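Local coordinates for ancylostoma secreted protein 1 (Necator americanus, PDB 3NT8) that is probably associated with the transition of infective hookworm larvae to parasitism, as a secreted protein built from two CAP domains, at residues Ser202-Ser207 with Cys214-Asp219; Val220-Gln225 with Gly232-Val237; Arg238-Ser243 with Asp317-Ala322; Ser243-Phe248 with Cys385-Gly390; Ile285-Lys290 with Gln294-Glu299. All blocks are in the same frame, centred on the assembly; numbering follows the deposited sequence.

Contact 1: Ser202-Ser207 with Cys214-Asp219; sequences STYKNS and CTKGPD
The ammonium group of K216 is gripped from two sides, by the Y204 ring across the contact and by the carboxylate of D219. NZ lies 3.1 Å from OD1 of D219, a salt bridge that meets the oxygen nearly along its C-O axis. The same nitrogen makes an off-centre cation-pi contact, 4.5 Å from the Y204 ring centroid. The closer touch is that of the aliphatic chain: CD of K216 stands over the face, 3.4 Å from CG of Y204, in a CH-pi contact. Bends at chi2 (81°) and chi4 (-65°) fold the lysine back across the ring. The opposite face of the ring carries CG2 of T203; an edge-to-face pairing with the Y70 ring and a hydrogen bond from OH to O of E156 hold the tyrosine further.

Y204 to S207 form a type II beta turn beside the end of strand 213-215. No direct hydrogen bond joins the segments; a water bridges them instead, 2.8 Å from O of K205 and 2.8 Å from N of G217. CA of S207 adds a CA-H...O contact of 3.3 Å to O of T215. C214, through its disulfide to C201, ties the strand to the residue just before S202. The contact thus relies on a lysine chain laid over a tyrosine face and on a water bridge; the carboxylate probably offsets the ammonium charge, while the ring face adds a weaker attraction.

Contact 2: Val220-Gln225 with Gly232-Val237; sequences VPETNQ and GMTDSV
E222 and T234 cross at about a right angle, and so do T223 and D235. Two side-chain hydroxyls and a water donate to OE1 of E222, while OD2 of D235 takes one hydroxyl and one amide. S236 OG meets OE1 on its syn lone pair at 2.8 Å, while T234 OG1 reaches it from the anti side, 3.0 Å away and 31° out of the carboxylate plane. The bend at chi2 (-62°) curls the glutamate back over the first turn of helix 235-253. OD2 of D235 accepts the backbone N of Q225 on the syn lone pair (2.8 Å, 177°) and T223 OG1 on the anti side (2.9 Å). Its other oxygen, OD1, is salt-bridged to R238, and S236 OG also lies close to the amide of N319.

T234 is the N-cap residue, yet its hydroxyl goes to the glutamate. O of T223 accepts the amide N of D235 at 2.8 Å, and a water held by E222 OE1 and T223 N takes the amide N of S236. The loop between strand 213-215 and helix 235-253 thereby meets the first helix amides with acceptors, and the helix N-terminus would be expected to favour the two carboxylates electrostatically.

Contact 3: Arg238-Ser243 with Asp317-Ala322; sequences RDTFLS and DKNKAA
One face of the F241 ring is covered by the methyl group of A322, whose CB sits 3.5 Å from the ring centroid and 15° off the normal, a CH-pi contact displaced toward the rim. The nearest ring atoms are CE2 and CZ, each 3.5 Å from that CB, and on the same side of the ring O of A322 comes 3.6 Å from CE1 of F241. With CG placed beside the backbone N and opposite the carbonyl carbon (chi1 -80°), the phenyl leans across to the second helix.

T240 completes the junction one residue earlier. Its CG2 packs on CB of A322 at 3.9 Å. OG1 bonds to O of S236 one turn back in its own helix, and also lies 2.8 Å from OD1 as modelled in N319, whose amide orientation is uncertain. At the start of the second helix D317 is the N-cap: its OD2 accepts the amide N of K320 at 3.0 Å through the anti lone pair.

With an alanine at the closest point, the helices run side by side, their short axes 9.0 Å apart and only 14° from parallel. Both rest on one face of the second domain's mixed sheet, where F241 touches L370, C372 and V374, and A321 also meets V374. Helices 235-253 and 318-330 therefore form neighbouring parts of one helical layer of the alpha-beta-alpha sandwich that defines the CAP fold.

Contact 4: Ser243-Phe248 with Cys385-Gly390; sequences SVHNEF and CQYGPG
H245 and Y387 come from opposite directions and meet in a single buried hydrogen bond, NE2 of the histidine 2.7 Å from OH of the tyrosine. The bond is fairly straight at 161°, and the hydroxyl lies in the plane of the imidazole, at its edge. The two rings approach rim to rim with centroids 5.6 Å apart and planes inclined at 40°, so neither stacks on the other; CE1 of Y387 stands 3.5 Å from NE2 of H245.

The second shell fixes both partners. H245 is also bonded through ND1 to O of F241, one turn earlier in helix 235-253, and its chi1 of -80° turns the ring from the helix toward strand 381-388. Y387 OH has a further partner in ND2 of N307 on the adjoining strand 305-311. Farther out, L370 and M362 touch both side chains, and the disulfide of C385 to C372 links the two central strands beside the pair.

The first helix of the CAP domain is thus tied to its sheet across a gap that the backbones do not close. Bonds at both nitrogens hold the imidazole against rotation, and two partners satisfy the tyrosine hydroxyl in a buried setting that includes L370 and M362.

Contact 5: Ile285-Lys290 with Gln294-Glu299; sequences IRHGNK and QHSHGE
The far end of helix 278-288 is held to the loop that leads into strand 305-311 by one histidine, H287, which lies against the backbone from Q294 to S296. Its NE2 donates to O of Q294 at 2.8 Å. The acceptor is only 2° out of the imidazole plane, although the bond itself is bent, 141° at the hydrogen. CG is anti to the backbone N (chi1 179°), which carries the ring off the helix and into the loop.

S296 lies over a face of that ring. Its CB is 3.5 Å from the ring centroid and close to the normal, a CH-pi contact, and is nearest to ND1 of H287, at 3.4 Å. Over the same ring the amide N of S296 comes to 3.2 Å from CE1 of H287. The imidazole is used twice, its edge by a carbonyl and its face by S296.

This loop joins a helix on one side of the CAP sandwich to an outer strand of the sheet, and H287 also touches V384 on strand 381-388. H295 and E306, which bond to each other through ND1 and OE1, probably match a histidine and a glutamate of the tetrad common in CAP domains. E306 reaches S296 as well: OG of the serine bonds to OE2 of the glutamate and to NE of R301, so that its hydroxyl is occupied by E306 and R301 while its CB faces the histidine.

Contacts 1 and 2 follow each other along the chain, their centres about 17 Å apart. Contact 1 also reaches the second domain directly, with OH of Y204 3.4 Å from CE of K320 in contact 3. Contacts 2, 3 and 4 succeed one another along helix 235-253, centres about 10 Å and about 12 Å apart; R238 joins the first two, S243 belongs to both of the last, and CE1 of F241 packs 3.3 Å from SG of C385. Contact 5 is nested in sequence inside the loops closed by contacts 3 and 4. It holds H295, bonded to E306, probably part of the CAP tetrad; Q386 of contact 4 also bonds to E306 and touches S296.

Contact 1: Ser202-Ser207 with Cys214-Asp219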
# COMPACT_ATOMS: atom_id res chain seq x y z
N SER A 202 11.28 -4.24 8.58
CA SER A 202 11.49 -4.67 7.20
C SER A 202 10.93 -3.70 6.18
O SER A 202 11.37 -3.68 5.03
CB SER A 202 10.97 -6.11 6.98
OG SER A 202 9.53 -6.16 7.00
N THR A 203 10.01 -2.84 6.61
CA THR A 203 9.37 -1.88 5.74
C THR A 203 10.35 -0.85 5.14
O THR A 203 10.40 -0.66 3.93
CB THR A 203 8.21 -1.17 6.44
OG1 THR A 203 7.44 -2.15 7.16
CG2 THR A 203 7.30 -0.50 5.36
N TYR A 204 11.15 -0.22 6.00
CA TYR A 204 12.15 0.71 5.50
C TYR A 204 13.55 0.32 5.95
O TYR A 204 13.77 -0.02 7.09
CB TYR A 204 11.84 2.16 5.89
CG TYR A 204 10.44 2.59 5.52
CD1 TYR A 204 10.17 3.07 4.25
CD2 TYR A 204 9.38 2.50 6.43
CE1 TYR A 204 8.89 3.46 3.88
CE2 TYR A 204 8.08 2.89 6.06
CZ TYR A 204 7.85 3.35 4.78
OH TYR A 204 6.57 3.73 4.38
N LYS A 205 14.50 0.40 5.02
CA LYS A 205 15.89 0.02 5.32
C LYS A 205 16.46 1.01 6.30
O LYS A 205 16.15 2.21 6.24
CB LYS A 205 16.77 0.04 4.05
CG LYS A 205 16.38 -0.94 2.95
CD LYS A 205 16.93 -2.35 3.16
CE LYS A 205 16.28 -3.32 2.12
NZ LYS A 205 16.27 -4.78 2.53
N ASN A 206 17.32 0.50 7.17
CA ASN A 206 18.01 1.31 8.16
C ASN A 206 17.07 2.02 9.12
O ASN A 206 17.33 3.10 9.57
CB ASN A 206 19.06 2.22 7.49
CG ASN A 206 20.18 1.36 6.79
OD1 ASN A 206 20.56 0.26 7.27
ND2 ASN A 206 20.68 1.86 5.67
N SER A 207 16.00 1.32 9.46
CA SER A 207 15.15 1.74 10.55
C SER A 207 15.74 1.44 11.93
O SER A 207 16.61 0.58 12.09
CB SER A 207 13.77 1.11 10.37
OG SER A 207 13.31 1.37 9.05
N CYS A 214 8.98 0.69 15.27
CA CYS A 214 10.02 0.98 14.30
C CYS A 214 10.16 2.46 14.06
O CYS A 214 9.18 3.17 14.15
CB CYS A 214 9.75 0.23 12.98
SG CYS A 214 9.88 -1.55 13.23
N THR A 215 11.36 2.93 13.74
CA THR A 215 11.58 4.35 13.51
C THR A 215 12.27 4.58 12.15
O THR A 215 13.33 4.08 11.92
CB THR A 215 12.38 5.05 14.64
OG1 THR A 215 13.71 4.54 14.70
CG2 THR A 215 11.67 4.88 16.02
N LYS A 216 11.62 5.33 11.27
CA LYS A 216 12.08 5.53 9.93
C LYS A 216 13.23 6.52 9.96
O LYS A 216 13.15 7.54 10.61
CB LYS A 216 10.89 5.99 9.04
CG LYS A 216 11.22 6.65 7.68
CD LYS A 216 11.50 5.62 6.63
CE LYS A 216 12.03 6.25 5.34
NZ LYS A 216 10.97 7.11 4.75
N GLY A 217 14.30 6.18 9.26
CA GLY A 217 15.44 7.08 9.15
C GLY A 217 15.26 8.06 8.02
O GLY A 217 14.17 8.13 7.41
N PRO A 218 16.32 8.83 7.72
CA PRO A 218 16.21 9.90 6.70
C PRO A 218 16.05 9.30 5.27
O PRO A 218 16.48 8.16 5.00
CB PRO A 218 17.54 10.71 6.84
CG PRO A 218 18.21 10.16 8.12
CD PRO A 218 17.68 8.74 8.29
N ASP A 219 15.44 10.07 4.39
CA ASP A 219 15.11 9.56 3.06
C ASP A 219 16.38 9.47 2.22
O ASP A 219 17.22 10.38 2.24
CB ASP A 219 14.07 10.45 2.37
CG ASP A 219 12.88 10.77 3.28
OD1 ASP A 219 12.18 9.82 3.74
OD2 ASP A 219 12.65 11.99 3.52
O HOH W 1 14.56 4.17 7.35

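Contact 2: Val220-Gln225 with Gly232-Val237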
# COMPACT_ATOMS: atom_id res chain seq x y z
N VAL A 220 16.51 8.37 1.49
CA VAL A 220 17.62 8.20 0.57
C VAL A 220 17.30 9.00 -0.72
O VAL A 220 16.15 8.95 -1.21
CB VAL A 220 17.93 6.69 0.35
CG1 VAL A 220 16.65 5.91 0.00
CG2 VAL A 220 18.98 6.47 -0.70
N PRO A 221 18.28 9.78 -1.25
CA PRO A 221 18.02 10.55 -2.48
C PRO A 221 17.74 9.71 -3.73
O PRO A 221 18.48 8.77 -3.99
CB PRO A 221 19.29 11.41 -2.64
CG PRO A 221 19.69 11.67 -1.20
CD PRO A 221 19.43 10.32 -0.51
N GLU A 222 16.70 10.11 -4.48
CA GLU A 222 16.15 9.38 -5.64
C GLU A 222 17.11 9.50 -6.79
O GLU A 222 17.62 10.60 -7.07
CB GLU A 222 14.77 9.94 -6.04
CG GLU A 222 13.69 9.77 -5.00
CD GLU A 222 13.43 8.30 -4.71
OE1 GLU A 222 13.46 7.50 -5.67
OE2 GLU A 222 13.23 7.92 -3.52
N THR A 223 17.39 8.38 -7.45
CA THR A 223 18.31 8.41 -8.57
C THR A 223 17.66 7.83 -9.83
O THR A 223 16.59 7.21 -9.76
CB THR A 223 19.53 7.61 -8.27
OG1 THR A 223 19.12 6.32 -7.86
CG2 THR A 223 20.37 8.24 -7.13
N ASN A 224 18.30 8.02 -10.97
CA ASN A 224 17.77 7.51 -12.23
C ASN A 224 18.94 7.07 -13.08
O ASN A 224 19.25 7.71 -14.07
CB ASN A 224 16.92 8.57 -12.98
CG ASN A 224 16.39 8.04 -14.37
OD1 ASN A 224 16.02 6.87 -14.49
ND2 ASN A 224 16.36 8.92 -15.39
N GLN A 225 19.60 6.00 -12.66
CA GLN A 225 20.73 5.46 -13.43
C GLN A 225 20.37 4.25 -14.33
O GLN A 225 21.08 3.98 -15.31
CB GLN A 225 21.90 5.15 -12.50
CG GLN A 225 21.54 4.15 -11.35
CD GLN A 225 22.65 3.96 -10.28
OE1 GLN A 225 23.13 4.94 -9.65
NE2 GLN A 225 23.04 2.68 -10.04
N GLY A 232 10.38 10.50 -15.34
CA GLY A 232 9.17 10.24 -14.55
C GLY A 232 9.33 9.08 -13.57
O GLY A 232 8.51 8.88 -12.67
N MET A 233 10.39 8.29 -13.78
CA MET A 233 10.63 7.15 -12.93
C MET A 233 12.01 7.25 -12.33
O MET A 233 12.90 7.90 -12.88
CB MET A 233 10.47 5.83 -13.72
CG MET A 233 9.05 5.35 -13.87
SD MET A 233 8.24 4.75 -12.36
CE MET A 233 8.82 3.12 -12.25
N THR A 234 12.17 6.59 -11.18
CA THR A 234 13.39 6.57 -10.42
C THR A 234 13.71 5.15 -10.08
O THR A 234 12.84 4.30 -10.09
CB THR A 234 13.26 7.38 -9.09
OG1 THR A 234 12.14 6.92 -8.31
CG2 THR A 234 13.05 8.85 -9.38
N ASP A 235 14.97 4.91 -9.73
CA ASP A 235 15.47 3.59 -9.46
C ASP A 235 14.79 2.92 -8.28
O ASP A 235 14.65 1.71 -8.28
CB ASP A 235 16.98 3.61 -9.24
CG ASP A 235 17.73 4.08 -10.46
OD1 ASP A 235 17.33 3.77 -11.61
OD2 ASP A 235 18.76 4.75 -10.28
N SER A 236 14.38 3.69 -7.28
CA SER A 236 13.77 3.12 -6.11
C SER A 236 12.44 2.50 -6.52
O SER A 236 12.15 1.36 -6.15
CB SER A 236 13.64 4.16 -4.96
OG SER A 236 12.46 4.96 -5.06
N VAL A 237 11.67 3.22 -7.33
CA VAL A 237 10.35 2.77 -7.78
C VAL A 237 10.44 1.53 -8.67
O VAL A 237 9.62 0.61 -8.52
CB VAL A 237 9.52 3.89 -8.43
CG1 VAL A 237 8.06 3.46 -8.70
CG2 VAL A 237 9.50 5.16 -7.50
O HOH W 2 16.05 5.99 -6.62

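Contact 3: Arg238-Ser243 with Asp317-Ala322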
# COMPACT_ATOMS: atom_id res chain seq x y z
N ARG A 238 11.46 1.49 -9.54
CA ARG A 238 11.73 0.35 -10.40
C ARG A 238 11.94 -0.87 -9.54
O ARG A 238 11.31 -1.92 -9.77
CB ARG A 238 12.95 0.58 -11.29
CG ARG A 238 12.82 1.78 -12.28
CD ARG A 238 14.05 2.00 -13.18
NE ARG A 238 13.77 3.02 -14.18
CZ ARG A 238 14.32 4.23 -14.22
NH1 ARG A 238 15.23 4.59 -13.32
NH2 ARG A 238 13.97 5.09 -15.17
N ASP A 239 12.85 -0.77 -8.57
CA ASP A 239 13.17 -1.92 -7.70
C ASP A 239 11.97 -2.35 -6.83
O ASP A 239 11.87 -3.50 -6.47
CB ASP A 239 14.34 -1.61 -6.79
CG ASP A 239 15.62 -1.33 -7.55
OD1 ASP A 239 15.85 -1.93 -8.64
OD2 ASP A 239 16.42 -0.53 -7.02
N THR A 240 11.11 -1.42 -6.47
CA THR A 240 9.91 -1.81 -5.82
C THR A 240 9.04 -2.74 -6.69
O THR A 240 8.73 -3.87 -6.28
CB THR A 240 9.14 -0.62 -5.31
OG1 THR A 240 10.00 0.10 -4.43
CG2 THR A 240 7.96 -1.08 -4.51
N PHE A 241 8.67 -2.30 -7.88
CA PHE A 241 7.89 -3.15 -8.79
C PHE A 241 8.55 -4.48 -9.02
O PHE A 241 7.86 -5.51 -9.01
CB PHE A 241 7.63 -2.50 -10.14
CG PHE A 241 6.50 -1.48 -10.15
CD1 PHE A 241 5.18 -1.88 -9.97
CD2 PHE A 241 6.75 -0.13 -10.40
CE1 PHE A 241 4.10 -0.95 -10.00
CE2 PHE A 241 5.70 0.81 -10.43
CZ PHE A 241 4.39 0.40 -10.25
N LEU A 242 9.88 -4.47 -9.26
CA LEU A 242 10.59 -5.63 -9.72
C LEU A 242 10.69 -6.66 -8.61
O LEU A 242 10.44 -7.84 -8.88
CB LEU A 242 11.95 -5.26 -10.32
CG LEU A 242 12.81 -6.36 -10.95
CD1 LEU A 242 12.17 -6.94 -12.18
CD2 LEU A 242 14.26 -5.88 -11.27
N SER A 243 11.03 -6.22 -7.40
CA SER A 243 11.15 -7.09 -6.24
C SER A 243 9.79 -7.63 -5.81
O SER A 243 9.70 -8.81 -5.51
CB SER A 243 11.80 -6.39 -5.05
OG SER A 243 10.99 -5.29 -4.67
N ASP A 317 2.92 8.82 -2.84
CA ASP A 317 4.30 8.37 -2.90
C ASP A 317 4.47 7.25 -3.96
O ASP A 317 3.76 6.26 -3.91
CB ASP A 317 4.73 7.84 -1.54
CG ASP A 317 6.17 7.45 -1.52
OD1 ASP A 317 7.01 8.27 -1.09
OD2 ASP A 317 6.49 6.33 -1.95
N LYS A 318 5.43 7.40 -4.87
CA LYS A 318 5.55 6.51 -5.99
C LYS A 318 5.86 5.06 -5.54
O LYS A 318 5.32 4.12 -6.15
CB LYS A 318 6.58 7.03 -6.98
CG LYS A 318 6.15 8.25 -7.88
CD LYS A 318 7.30 8.52 -8.91
CE LYS A 318 7.30 9.87 -9.58
NZ LYS A 318 6.21 9.96 -10.52
N ASN A 319 6.72 4.87 -4.53
CA ASN A 319 7.03 3.54 -3.98
C ASN A 319 5.85 2.91 -3.27
O ASN A 319 5.64 1.73 -3.41
CB ASN A 319 8.22 3.59 -3.03
CG ASN A 319 9.54 3.71 -3.75
OD1 ASN A 319 9.87 2.88 -4.61
ND2 ASN A 319 10.35 4.71 -3.36
N LYS A 320 5.11 3.69 -2.47
CA LYS A 320 3.88 3.26 -1.85
C LYS A 320 2.86 2.87 -2.94
O LYS A 320 2.18 1.86 -2.84
CB LYS A 320 3.28 4.37 -0.91
CG LYS A 320 3.94 4.39 0.48
CD LYS A 320 3.30 5.36 1.49
CE LYS A 320 4.20 5.51 2.72
NZ LYS A 320 5.41 6.38 2.49
N ALA A 321 2.73 3.71 -3.97
CA ALA A 321 1.79 3.40 -5.06
C ALA A 321 2.26 2.14 -5.83
O ALA A 321 1.44 1.38 -6.24
CB ALA A 321 1.65 4.54 -5.98
N ALA A 322 3.55 1.89 -5.92
CA ALA A 322 4.05 0.73 -6.68
C ALA A 322 3.72 -0.57 -5.89
O ALA A 322 3.32 -1.55 -6.49
CB ALA A 322 5.54 0.86 -6.95

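Contact 4: Ser243-Phe248 with Cys385-Gly390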
# COMPACT_ATOMS: atom_id res chain seq x y z
N SER A 243 11.03 -6.22 -7.40
CA SER A 243 11.15 -7.09 -6.24
C SER A 243 9.79 -7.63 -5.81
O SER A 243 9.70 -8.81 -5.51
CB SER A 243 11.80 -6.39 -5.05
OG SER A 243 10.99 -5.29 -4.67
N VAL A 244 8.77 -6.77 -5.76
CA VAL A 244 7.42 -7.24 -5.42
C VAL A 244 6.90 -8.26 -6.44
O VAL A 244 6.32 -9.28 -6.07
CB VAL A 244 6.40 -6.11 -5.19
CG1 VAL A 244 5.01 -6.71 -4.87
CG2 VAL A 244 6.84 -5.21 -4.02
N HIS A 245 7.15 -8.03 -7.72
CA HIS A 245 6.81 -9.05 -8.74
C HIS A 245 7.50 -10.35 -8.53
O HIS A 245 6.84 -11.41 -8.45
CB HIS A 245 7.01 -8.56 -10.16
CG HIS A 245 5.87 -7.70 -10.64
ND1 HIS A 245 5.55 -6.48 -10.07
CD2 HIS A 245 4.96 -7.90 -11.64
CE1 HIS A 245 4.50 -5.96 -10.70
NE2 HIS A 245 4.12 -6.81 -11.64
N ASN A 246 8.82 -10.29 -8.46
CA ASN A 246 9.63 -11.49 -8.35
C ASN A 246 9.41 -12.30 -7.11
O ASN A 246 9.48 -13.51 -7.20
CB ASN A 246 11.12 -11.21 -8.56
CG ASN A 246 11.49 -11.22 -10.06
OD1 ASN A 246 10.99 -12.05 -10.77
ND2 ASN A 246 12.37 -10.30 -10.51
N GLU A 247 9.18 -11.62 -5.98
CA GLU A 247 8.94 -12.28 -4.75
C GLU A 247 7.61 -13.04 -4.74
O GLU A 247 7.49 -14.09 -4.12
CB GLU A 247 9.00 -11.28 -3.61
CG GLU A 247 10.40 -10.85 -3.29
CD GLU A 247 10.55 -10.15 -1.96
OE1 GLU A 247 9.54 -9.87 -1.27
OE2 GLU A 247 11.71 -9.86 -1.61
N PHE A 248 6.61 -12.47 -5.40
CA PHE A 248 5.36 -13.15 -5.59
C PHE A 248 5.50 -14.33 -6.57
O PHE A 248 4.95 -15.41 -6.31
CB PHE A 248 4.30 -12.17 -6.06
CG PHE A 248 3.62 -11.35 -4.96
CD1 PHE A 248 3.22 -11.93 -3.77
CD2 PHE A 248 3.26 -10.00 -5.21
CE1 PHE A 248 2.52 -11.20 -2.74
CE2 PHE A 248 2.56 -9.26 -4.19
CZ PHE A 248 2.17 -9.91 -2.95
N CYS A 385 1.84 -0.90 -15.40
CA CYS A 385 2.95 -1.79 -15.69
C CYS A 385 2.72 -2.58 -16.99
O CYS A 385 1.63 -3.07 -17.26
CB CYS A 385 3.14 -2.82 -14.58
SG CYS A 385 3.85 -2.17 -13.05
N GLN A 386 3.80 -2.80 -17.72
CA GLN A 386 3.71 -3.51 -19.02
C GLN A 386 4.67 -4.68 -18.99
O GLN A 386 5.66 -4.68 -18.29
CB GLN A 386 3.99 -2.58 -20.22
CG GLN A 386 2.84 -1.61 -20.54
CD GLN A 386 3.10 -0.77 -21.79
OE1 GLN A 386 4.09 -0.96 -22.51
NE2 GLN A 386 2.19 0.17 -22.05
N TYR A 387 4.39 -5.67 -19.79
CA TYR A 387 4.85 -7.04 -19.57
C TYR A 387 5.22 -7.68 -20.87
O TYR A 387 4.36 -7.83 -21.75
CB TYR A 387 3.75 -7.84 -18.88
CG TYR A 387 3.38 -7.35 -17.44
CD1 TYR A 387 3.99 -7.91 -16.29
CD2 TYR A 387 2.37 -6.41 -17.23
CE1 TYR A 387 3.65 -7.50 -15.05
CE2 TYR A 387 1.99 -6.03 -15.97
CZ TYR A 387 2.67 -6.55 -14.88
OH TYR A 387 2.34 -6.14 -13.62
N GLY A 388 6.48 -8.07 -21.02
CA GLY A 388 6.95 -8.67 -22.25
C GLY A 388 7.59 -10.03 -22.03
O GLY A 388 8.31 -10.22 -21.06
N PRO A 389 7.26 -11.02 -22.88
CA PRO A 389 6.31 -10.85 -23.98
C PRO A 389 4.78 -10.81 -23.61
O PRO A 389 3.93 -10.37 -24.40
CB PRO A 389 6.65 -12.02 -24.90
CG PRO A 389 7.26 -13.07 -24.01
CD PRO A 389 7.77 -12.40 -22.80
N GLY A 390 4.35 -11.16 -22.44
CA GLY A 390 2.92 -10.80 -22.29
C GLY A 390 2.07 -12.05 -22.40
O GLY A 390 2.25 -12.85 -23.33

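Contact 5: Ile285-Lys290 with Gln294-Glu299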
# COMPACT_ATOMS: atom_id res chain seq x y z
N ILE A 285 5.40 4.53 -19.78
CA ILE A 285 5.43 5.97 -19.54
C ILE A 285 4.57 6.74 -20.55
O ILE A 285 3.85 7.63 -20.14
CB ILE A 285 6.86 6.53 -19.55
CG1 ILE A 285 7.62 6.01 -18.32
CG2 ILE A 285 6.85 8.09 -19.58
CD1 ILE A 285 9.03 6.47 -18.24
N ARG A 286 4.60 6.34 -21.83
CA ARG A 286 3.81 6.98 -22.86
C ARG A 286 2.33 6.92 -22.62
O ARG A 286 1.62 7.90 -22.85
CB ARG A 286 4.11 6.30 -24.20
CG ARG A 286 5.33 6.93 -24.87
CD ARG A 286 5.37 6.56 -26.36
NE ARG A 286 5.61 5.14 -26.51
CZ ARG A 286 6.81 4.58 -26.49
NH1 ARG A 286 7.89 5.34 -26.36
NH2 ARG A 286 6.91 3.26 -26.66
N HIS A 287 1.87 5.75 -22.19
CA HIS A 287 0.51 5.57 -21.85
C HIS A 287 0.13 6.21 -20.50
O HIS A 287 -0.94 6.87 -20.36
CB HIS A 287 0.23 4.10 -21.81
CG HIS A 287 -1.17 3.79 -21.43
ND1 HIS A 287 -2.24 4.28 -22.12
CD2 HIS A 287 -1.67 3.09 -20.38
CE1 HIS A 287 -3.35 3.87 -21.54
NE2 HIS A 287 -3.04 3.15 -20.49
N GLY A 288 0.98 6.03 -19.50
CA GLY A 288 0.80 6.75 -18.24
C GLY A 288 0.58 8.26 -18.39
O GLY A 288 -0.35 8.82 -17.75
N ASN A 289 1.42 8.94 -19.18
CA ASN A 289 1.37 10.43 -19.35
C ASN A 289 0.04 10.98 -19.96
O ASN A 289 -0.31 12.14 -19.82
CB ASN A 289 2.59 10.91 -20.15
CG ASN A 289 3.89 10.72 -19.40
OD1 ASN A 289 3.85 10.42 -18.20
ND2 ASN A 289 5.04 10.86 -20.08
N LYS A 290 -0.73 10.10 -20.57
CA LYS A 290 -2.03 10.48 -21.13
C LYS A 290 -3.10 10.72 -20.09
O LYS A 290 -4.07 11.44 -20.36
CB LYS A 290 -2.50 9.44 -22.14
CG LYS A 290 -1.69 9.47 -23.42
CD LYS A 290 -2.21 8.37 -24.35
CE LYS A 290 -1.27 8.19 -25.52
NZ LYS A 290 -1.70 7.04 -26.32
N GLN A 294 -7.45 3.77 -18.40
CA GLN A 294 -7.97 2.69 -19.22
C GLN A 294 -6.77 1.96 -19.79
O GLN A 294 -5.63 2.41 -19.63
CB GLN A 294 -8.91 3.23 -20.35
CG GLN A 294 -8.33 4.39 -21.17
CD GLN A 294 -9.09 4.75 -22.45
OE1 GLN A 294 -10.31 4.58 -22.55
NE2 GLN A 294 -8.36 5.29 -23.42
N HIS A 295 -7.00 0.83 -20.45
CA HIS A 295 -5.90 0.18 -21.17
C HIS A 295 -5.46 0.97 -22.36
O HIS A 295 -6.31 1.57 -23.04
CB HIS A 295 -6.30 -1.19 -21.61
CG HIS A 295 -6.12 -2.19 -20.52
ND1 HIS A 295 -4.86 -2.59 -20.10
CD2 HIS A 295 -7.01 -2.84 -19.75
CE1 HIS A 295 -5.00 -3.46 -19.13
NE2 HIS A 295 -6.30 -3.63 -18.88
N SER A 296 -4.16 0.99 -22.62
CA SER A 296 -3.67 1.35 -23.92
C SER A 296 -4.10 0.31 -24.98
O SER A 296 -4.35 -0.88 -24.68
CB SER A 296 -2.16 1.44 -23.93
OG SER A 296 -1.58 0.19 -23.53
N HIS A 297 -4.16 0.76 -26.21
CA HIS A 297 -4.40 -0.17 -27.30
C HIS A 297 -3.17 -1.10 -27.42
O HIS A 297 -2.03 -0.68 -27.19
CB HIS A 297 -4.65 0.59 -28.61
CG HIS A 297 -5.28 -0.25 -29.69
ND1 HIS A 297 -4.55 -1.08 -30.50
CD2 HIS A 297 -6.57 -0.37 -30.09
CE1 HIS A 297 -5.36 -1.69 -31.35
NE2 HIS A 297 -6.59 -1.27 -31.14
N GLY A 298 -3.42 -2.36 -27.75
CA GLY A 298 -2.39 -3.36 -27.85
C GLY A 298 -1.34 -3.04 -28.90
O GLY A 298 -0.21 -3.58 -28.82
N GLU A 299 -1.71 -2.24 -29.90
CA GLU A 299 -0.76 -1.85 -30.96
C GLU A 299 0.15 -0.73 -30.48
O GLU A 299 1.25 -0.56 -30.98
CB GLU A 299 -1.48 -1.51 -32.27
CG GLU A 299 -2.00 -2.82 -32.96
CD GLU A 299 -2.85 -2.57 -34.17
OE1 GLU A 299 -4.06 -2.98 -34.14
OE2 GLU A 299 -2.30 -1.96 -35.13